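Local coordinates for putative lipoprotein (Campylobacter jejuni subsp. jejuni, PDB 4GIO) that is of unknown function but folds as a variant immunoglobulin-type beta sandwich, probably held at the membrane by a lipid anchor, at residues Y54-L59 and F99-K104; L24-Q29 and I43-F48. One frame throughout, in Å; residues are numbered along the deposited sequence.

Contact 1. Residues Y54-L59 and F99-K104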
loop_
_atom_site.group_PDB
_atom_site.type_symbol
_atom_site.label_atom_id
_atom_site.label_comp_id
_atom_site.label_asym_id
_atom_site.label_seq_id
_atom_site.Cartn_x
_atom_site.Cartn_y
_atom_site.Cartn_z
ATOM N N TYR A 54 -0.031 2.392 7.886
ATOM C CA TYR A 54 -0.212 1.339 6.856
ATOM C C TYR A 54 0.694 0.093 7.041
ATOM O O TYR A 54 1.763 0.170 7.701
ATOM C CB TYR A 54 -0.045 1.924 5.477
ATOM C CG TYR A 54 1.318 2.328 5.090
ATOM C CD1 TYR A 54 2.199 1.417 4.543
ATOM C CD2 TYR A 54 1.762 3.670 5.267
ATOM C CE1 TYR A 54 3.507 1.827 4.161
ATOM C CE2 TYR A 54 3.023 4.097 4.855
ATOM C CZ TYR A 54 3.888 3.173 4.314
ATOM O OH TYR A 54 5.127 3.523 3.957
ATOM N N LYS A 55 0.257 -1.030 6.448
ATOM C CA LYS A 55 1.031 -2.255 6.513
ATOM C C LYS A 55 0.987 -2.958 5.176
ATOM O O LYS A 55 -0.079 -3.128 4.630
ATOM C CB LYS A 55 0.452 -3.185 7.577
ATOM C CG LYS A 55 1.359 -4.456 7.807
ATOM C CD LYS A 55 2.637 -4.140 8.566
ATOM C CE LYS A 55 3.341 -5.437 9.038
ATOM N NZ LYS A 55 4.155 -6.006 7.956
ATOM N N VAL A 56 2.123 -3.423 4.671
ATOM C CA VAL A 56 2.215 -4.097 3.372
ATOM C C VAL A 56 2.454 -5.604 3.539
ATOM O O VAL A 56 3.313 -5.993 4.333
ATOM C CB VAL A 56 3.373 -3.541 2.549
ATOM C CG1 VAL A 56 3.366 -4.223 1.131
ATOM C CG2 VAL A 56 3.215 -1.990 2.420
ATOM N N ASP A 57 1.656 -6.412 2.847
ATOM C CA ASP A 57 1.991 -7.855 2.627
ATOM C C ASP A 57 2.332 -8.035 1.138
ATOM O O ASP A 57 1.642 -7.464 0.287
ATOM C CB ASP A 57 0.803 -8.763 2.942
ATOM C CG ASP A 57 0.645 -9.025 4.433
ATOM O OD1 ASP A 57 1.692 -9.280 5.118
ATOM O OD2 ASP A 57 -0.522 -8.936 4.910
ATOM N N TRP A 58 3.411 -8.744 0.829
ATOM C CA TRP A 58 3.710 -9.093 -0.587
ATOM C C TRP A 58 3.153 -10.423 -0.863
ATOM O O TRP A 58 3.262 -11.276 -0.038
ATOM C CB TRP A 58 5.228 -9.149 -0.783
ATOM C CG TRP A 58 5.831 -7.722 -0.505
ATOM C CD1 TRP A 58 6.555 -7.332 0.581
ATOM C CD2 TRP A 58 5.742 -6.593 -1.359
ATOM N NE1 TRP A 58 6.906 -5.991 0.486
ATOM C CE2 TRP A 58 6.465 -5.519 -0.716
ATOM C CE3 TRP A 58 5.163 -6.374 -2.606
ATOM C CZ2 TRP A 58 6.568 -4.257 -1.271
ATOM C CZ3 TRP A 58 5.268 -5.092 -3.176
ATOM C CH2 TRP A 58 6.020 -4.066 -2.523
ATOM N N LEU A 59 2.556 -10.594 -2.033
ATOM C CA LEU A 59 1.898 -11.843 -2.436
ATOM C C LEU A 59 2.644 -12.503 -3.614
ATOM O O LEU A 59 3.112 -11.782 -4.531
ATOM C CB LEU A 59 0.464 -11.569 -2.876
ATOM C CG LEU A 59 -0.461 -10.825 -1.862
ATOM C CD1 LEU A 59 -1.865 -10.700 -2.440
ATOM C CD2 LEU A 59 -0.386 -11.515 -0.501
ATOM N N PHE A 99 0.274 -7.518 -4.081
ATOM C CA PHE A 99 0.485 -6.963 -2.726
ATOM C C PHE A 99 -0.892 -6.780 -2.055
ATOM O O PHE A 99 -1.910 -6.816 -2.707
ATOM C CB PHE A 99 1.194 -5.593 -2.816
ATOM C CG PHE A 99 0.287 -4.464 -3.379
ATOM C CD1 PHE A 99 0.098 -4.324 -4.748
ATOM C CD2 PHE A 99 -0.356 -3.548 -2.530
ATOM C CE1 PHE A 99 -0.705 -3.307 -5.309
ATOM C CE2 PHE A 99 -1.175 -2.480 -3.074
ATOM C CZ PHE A 99 -1.365 -2.378 -4.457
ATOM N N ARG A 100 -0.876 -6.615 -0.751
ATOM C CA ARG A 100 -2.064 -6.230 0.024
ATOM C C ARG A 100 -1.649 -5.087 0.943
ATOM O O ARG A 100 -0.594 -5.135 1.535
ATOM C CB ARG A 100 -2.555 -7.386 0.846
ATOM C CG ARG A 100 -3.917 -7.185 1.479
ATOM C CD ARG A 100 -4.448 -8.518 2.145
ATOM N NE ARG A 100 -5.004 -9.346 1.056
ATOM C CZ ARG A 100 -4.598 -10.568 0.716
ATOM N NH1 ARG A 100 -3.686 -11.215 1.425
ATOM N NH2 ARG A 100 -5.157 -11.148 -0.342
ATOM N N LEU A 101 -2.475 -4.045 1.030
ATOM C CA LEU A 101 -2.132 -2.868 1.786
ATOM C C LEU A 101 -3.215 -2.606 2.825
ATOM O O LEU A 101 -4.354 -2.395 2.456
ATOM C CB LEU A 101 -1.939 -1.649 0.868
ATOM C CG LEU A 101 -1.730 -0.286 1.554
ATOM C CD1 LEU A 101 -0.407 -0.243 2.371
ATOM C CD2 LEU A 101 -1.676 0.858 0.511
ATOM N N GLU A 102 -2.869 -2.630 4.101
ATOM C CA GLU A 102 -3.857 -2.229 5.103
ATOM C C GLU A 102 -3.623 -0.757 5.516
ATOM O O GLU A 102 -2.496 -0.355 5.676
ATOM C CB GLU A 102 -3.685 -3.091 6.366
ATOM C CG GLU A 102 -3.950 -4.538 6.126
ATOM C CD GLU A 102 -3.643 -5.384 7.381
ATOM O OE1 GLU A 102 -3.312 -4.802 8.414
ATOM O OE2 GLU A 102 -3.785 -6.614 7.357
ATOM N N ILE A 103 -4.674 0.012 5.677
ATOM C CA ILE A 103 -4.578 1.379 6.146
ATOM C C ILE A 103 -5.611 1.639 7.236
ATOM O O ILE A 103 -6.750 1.341 7.091
ATOM C CB ILE A 103 -4.775 2.433 5.018
ATOM C CG1 ILE A 103 -3.966 2.099 3.808
ATOM C CG2 ILE A 103 -4.405 3.844 5.477
ATOM C CD1 ILE A 103 -4.241 2.933 2.673
ATOM N N LYS A 104 -5.144 2.182 8.333
ATOM C CA LYS A 104 -6.069 2.538 9.435
ATOM C C LYS A 104 -5.728 3.935 9.917
ATOM O O LYS A 104 -4.619 4.397 9.678
ATOM C CB LYS A 104 -5.894 1.583 10.593
ATOM C CG LYS A 104 -4.438 1.474 11.111
ATOM C CD LYS A 104 -4.355 0.649 12.416
ATOM C CE LYS A 104 -2.866 0.361 12.850
ATOM N NZ LYS A 104 -2.771 -0.894 13.700
HETATM O O HOH W 1 -3.671 -7.717 4.981
HETATM O O HOH W 2 -2.550 -10.288 4.077
#

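Contact 2. Residues L24-Q29 and I43-F48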
loop_
_atom_site.group_PDB
_atom_site.type_symbol
_atom_site.label_atom_id
_atom_site.label_comp_id
_atom_site.label_asym_id
_atom_site.label_seq_id
_atom_site.Cartn_x
_atom_site.Cartn_y
_atom_site.Cartn_z
ATOM N N LEU A 24 -10.844 7.428 0.267
ATOM C CA LEU A 24 -9.405 7.743 0.515
ATOM C C LEU A 24 -8.493 7.328 -0.615
ATOM O O LEU A 24 -7.643 8.095 -1.056
ATOM C CB LEU A 24 -8.877 7.082 1.789
ATOM C CG LEU A 24 -7.454 7.565 2.195
ATOM C CD1 LEU A 24 -7.456 9.044 2.607
ATOM C CD2 LEU A 24 -7.018 6.701 3.360
ATOM N N VAL A 25 -8.690 6.104 -1.100
ATOM C CA VAL A 25 -7.846 5.594 -2.188
ATOM C C VAL A 25 -8.389 6.042 -3.553
ATOM O O VAL A 25 -9.496 5.671 -3.911
ATOM C CB VAL A 25 -7.781 4.041 -2.153
ATOM C CG1 VAL A 25 -6.960 3.528 -3.329
ATOM C CG2 VAL A 25 -7.167 3.577 -0.821
ATOM N N LYS A 26 -7.615 6.817 -4.278
ATOM C CA LYS A 26 -7.980 7.339 -5.612
ATOM C C LYS A 26 -7.786 6.296 -6.707
ATOM O O LYS A 26 -8.665 6.075 -7.555
ATOM C CB LYS A 26 -7.126 8.572 -5.902
ATOM C CG LYS A 26 -7.637 9.885 -5.232
ATOM C CD LYS A 26 -8.608 9.653 -4.027
ATOM C CE LYS A 26 -10.047 9.931 -4.458
ATOM N NZ LYS A 26 -10.830 10.516 -3.370
ATOM N N GLN A 27 -6.637 5.624 -6.670
ATOM C CA GLN A 27 -6.384 4.531 -7.582
ATOM C C GLN A 27 -5.104 3.841 -7.106
ATOM O O GLN A 27 -4.358 4.362 -6.265
ATOM C CB GLN A 27 -6.172 5.027 -9.016
ATOM C CG GLN A 27 -5.052 6.049 -9.118
ATOM C CD GLN A 27 -4.613 6.343 -10.541
ATOM O OE1 GLN A 27 -5.038 7.333 -11.136
ATOM N NE2 GLN A 27 -3.711 5.502 -11.080
ATOM N N PHE A 28 -4.860 2.666 -7.666
ATOM C CA PHE A 28 -3.549 2.046 -7.495
ATOM C C PHE A 28 -3.103 1.311 -8.745
ATOM O O PHE A 28 -3.883 0.986 -9.617
ATOM C CB PHE A 28 -3.534 1.165 -6.262
ATOM C CG PHE A 28 -4.407 -0.016 -6.349
ATOM C CD1 PHE A 28 -3.945 -1.189 -6.914
ATOM C CD2 PHE A 28 -5.704 0.041 -5.864
ATOM C CE1 PHE A 28 -4.753 -2.286 -6.976
ATOM C CE2 PHE A 28 -6.510 -1.065 -5.908
ATOM C CZ PHE A 28 -6.024 -2.237 -6.486
ATOM N N GLN A 29 -1.821 1.069 -8.837
ATOM C CA GLN A 29 -1.335 0.273 -9.960
ATOM C C GLN A 29 -0.032 -0.402 -9.542
ATOM O O GLN A 29 0.565 -0.054 -8.525
ATOM C CB GLN A 29 -1.119 1.180 -11.161
ATOM C CG GLN A 29 -0.103 2.255 -10.874
ATOM C CD GLN A 29 -0.130 3.326 -11.897
ATOM O OE1 GLN A 29 -0.976 3.319 -12.784
ATOM N NE2 GLN A 29 0.782 4.280 -11.785
ATOM N N ILE A 43 -2.486 6.105 -4.740
ATOM C CA ILE A 43 -2.678 7.541 -4.607
ATOM C C ILE A 43 -3.804 7.729 -3.571
ATOM O O ILE A 43 -4.867 7.103 -3.672
ATOM C CB ILE A 43 -3.051 8.200 -5.941
ATOM C CG1 ILE A 43 -1.909 7.999 -6.931
ATOM C CG2 ILE A 43 -3.333 9.756 -5.714
ATOM C CD1 ILE A 43 -2.233 8.395 -8.342
ATOM N N LEU A 44 -3.529 8.583 -2.584
ATOM C CA LEU A 44 -4.448 8.855 -1.480
ATOM C C LEU A 44 -4.833 10.338 -1.523
ATOM O O LEU A 44 -4.024 11.166 -1.951
ATOM C CB LEU A 44 -3.787 8.536 -0.137
ATOM C CG LEU A 44 -3.252 7.078 -0.022
ATOM C CD1 LEU A 44 -2.442 6.896 1.204
ATOM C CD2 LEU A 44 -4.379 6.007 -0.031
ATOM N N ARG A 45 -6.069 10.654 -1.147
ATOM C CA ARG A 45 -6.440 12.065 -0.848
ATOM C C ARG A 45 -7.637 12.235 0.070
ATOM O O ARG A 45 -8.600 11.448 0.047
ATOM C CB ARG A 45 -6.584 13.024 -2.043
ATOM C CG ARG A 45 -6.960 12.452 -3.332
ATOM C CD ARG A 45 -7.608 13.577 -4.262
ATOM N NE ARG A 45 -6.729 14.248 -5.214
ATOM C CZ ARG A 45 -6.241 15.474 -5.022
ATOM N NH1 ARG A 45 -5.475 16.025 -5.925
ATOM N NH2 ARG A 45 -6.527 16.128 -3.910
ATOM N N SER A 46 -7.560 13.303 0.841
ATOM C CA SER A 46 -8.495 13.523 1.908
ATOM C C SER A 46 -8.774 15.003 1.999
ATOM O O SER A 46 -7.869 15.813 1.833
ATOM C CB SER A 46 -7.838 13.074 3.209
ATOM O OG SER A 46 -8.752 13.311 4.271
ATOM N N THR A 47 -10.023 15.346 2.281
ATOM C CA THR A 47 -10.329 16.748 2.456
ATOM C C THR A 47 -9.593 17.368 3.635
ATOM O O THR A 47 -9.059 18.472 3.539
ATOM C CB THR A 47 -11.814 16.985 2.696
ATOM O OG1 THR A 47 -12.609 15.984 2.017
ATOM C CG2 THR A 47 -12.111 18.436 2.253
ATOM N N PHE A 48 -9.522 16.629 4.723
ATOM C CA PHE A 48 -8.881 17.026 5.960
ATOM C C PHE A 48 -7.613 16.254 6.158
ATOM O O PHE A 48 -7.506 15.075 5.784
ATOM C CB PHE A 48 -9.804 16.665 7.127
ATOM C CG PHE A 48 -11.159 17.258 7.007
ATOM C CD1 PHE A 48 -11.292 18.651 6.757
ATOM C CD2 PHE A 48 -12.298 16.481 7.209
ATOM C CE1 PHE A 48 -12.537 19.251 6.669
ATOM C CE2 PHE A 48 -13.561 17.071 7.125
ATOM C CZ PHE A 48 -13.681 18.455 6.846
#

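Contact 1. Residues Y54-L59 and F99-K104
Tyr54-Leu59 and Phe99-Lys104 pair as neighbouring antiparallel strands in one sheet of a variant immunoglobulin-like sandwich, and illustrate how such a sheet separates a greasy face from a wet one. The backbone supplies the regular part. Lys55 pairs with Glu102 and Asp57 with Arg100 through two N-H...O=C bonds each, every one 2.9 Å from N to O, while Tyr54-Ile103, Val56-Leu101 and Trp58-Phe99 form the non-hydrogen-bonded pairs between and beyond them.

Those three pairs make the apolar face, which packs on strands 38-44 and 85-90 of the opposing sheet. Leu101, with CG anti to its backbone N (chi1 173°), brings CD1 to within 3.8 Å of Tyr54 CD1 and also near Val56 CG2. The Tyr54 hydroxyl is hydrogen-bonded to Lys89 NZ. Along the same strand, Val56 CG1 lies over one face of the Trp58 indole, toward its rim. From the partner strand Phe99 stacks on Phe40.

The other face is polar, and water mediates it. Asp57 OD2 and Arg100 NH1 stand 5.2 Å apart; a water donates to OD2 at 2.6 Å and accepts from NH1. A second water donates to Glu102 OE2 and weakly to Asp57 OD2, between carboxylates probably both charged, whose repulsion it would ease. The water shared by Asp57 and Arg100 lies at the guanidinium edge, in its plane, whereas Leu59 CD1 sits over one face, 3.9 Å from NH2.

Contact 2. Residues L24-Q29 and I43-F48
Gln27 and Ile43 come together through their torsions: Gln27 CG stands between its backbone N and carbonyl carbon (chi1 56°), and Ile43 CD1 is swung out trans (chi2 170°), leaving CG and CD1 3.7 Å apart. The two side chains lie side by side and point the same way.

This is the open end of the hairpin formed by strands 25-32 and 38-44, a useful example of an edge strand with an irregular backbone. Lys26 adopts a helix-like conformation (psi -46°) while Gln27 is extended, and both residues face Ile43, the pattern of a beta bulge. Lys26 N donates to Ile43 O at 2.8 Å, and Ile43 N donates almost straight to Gln27 O at 3.0 Å. A further bond, from Arg45 N to Leu24 O, continues the pairing on the other side of the Val25-Leu44 pair.

Apolar contacts lie on the inner face, where Leu44 CD2 meets Val25 CG2 at 3.8 Å and Leu24 CG at 4.1 Å; Leu44 and Leu24 also reach Ile79 of the other sheet. The aliphatic chains of Lys26 and Arg45 cross at about a right angle, modelled so close that their detailed positions are doubtful. Their charged ends part company, with Lys26 NZ hydrogen-bonded to Ser23 O and Arg45 NH2 weakly to Gly82 O. The contact thus rests on main-chain bonds and leucine and valine methyls, the like charges probably kept apart.

The two contacts sit in different layers of the sandwich, their centres about 15 Å apart. Contact 1 pairs inner strands of the four-stranded mixed sheet; contact 2 joins the outermost strand of the three-stranded antiparallel sheet to its middle one. Along the chain they come in series: the local hairpin closes first, strand 50-59 then crosses to the other sheet, and its partner 98-105 arrives some forty residues later. Across the interface they touch directly, Phe99 CZ lying 3.8 Å from Phe28 CD1 and Ile103 CD1 4.1 Å from Leu44 CD2. A short-range and a long-range pairing thus share one hydrophobic core, as in immunoglobulin-like folds.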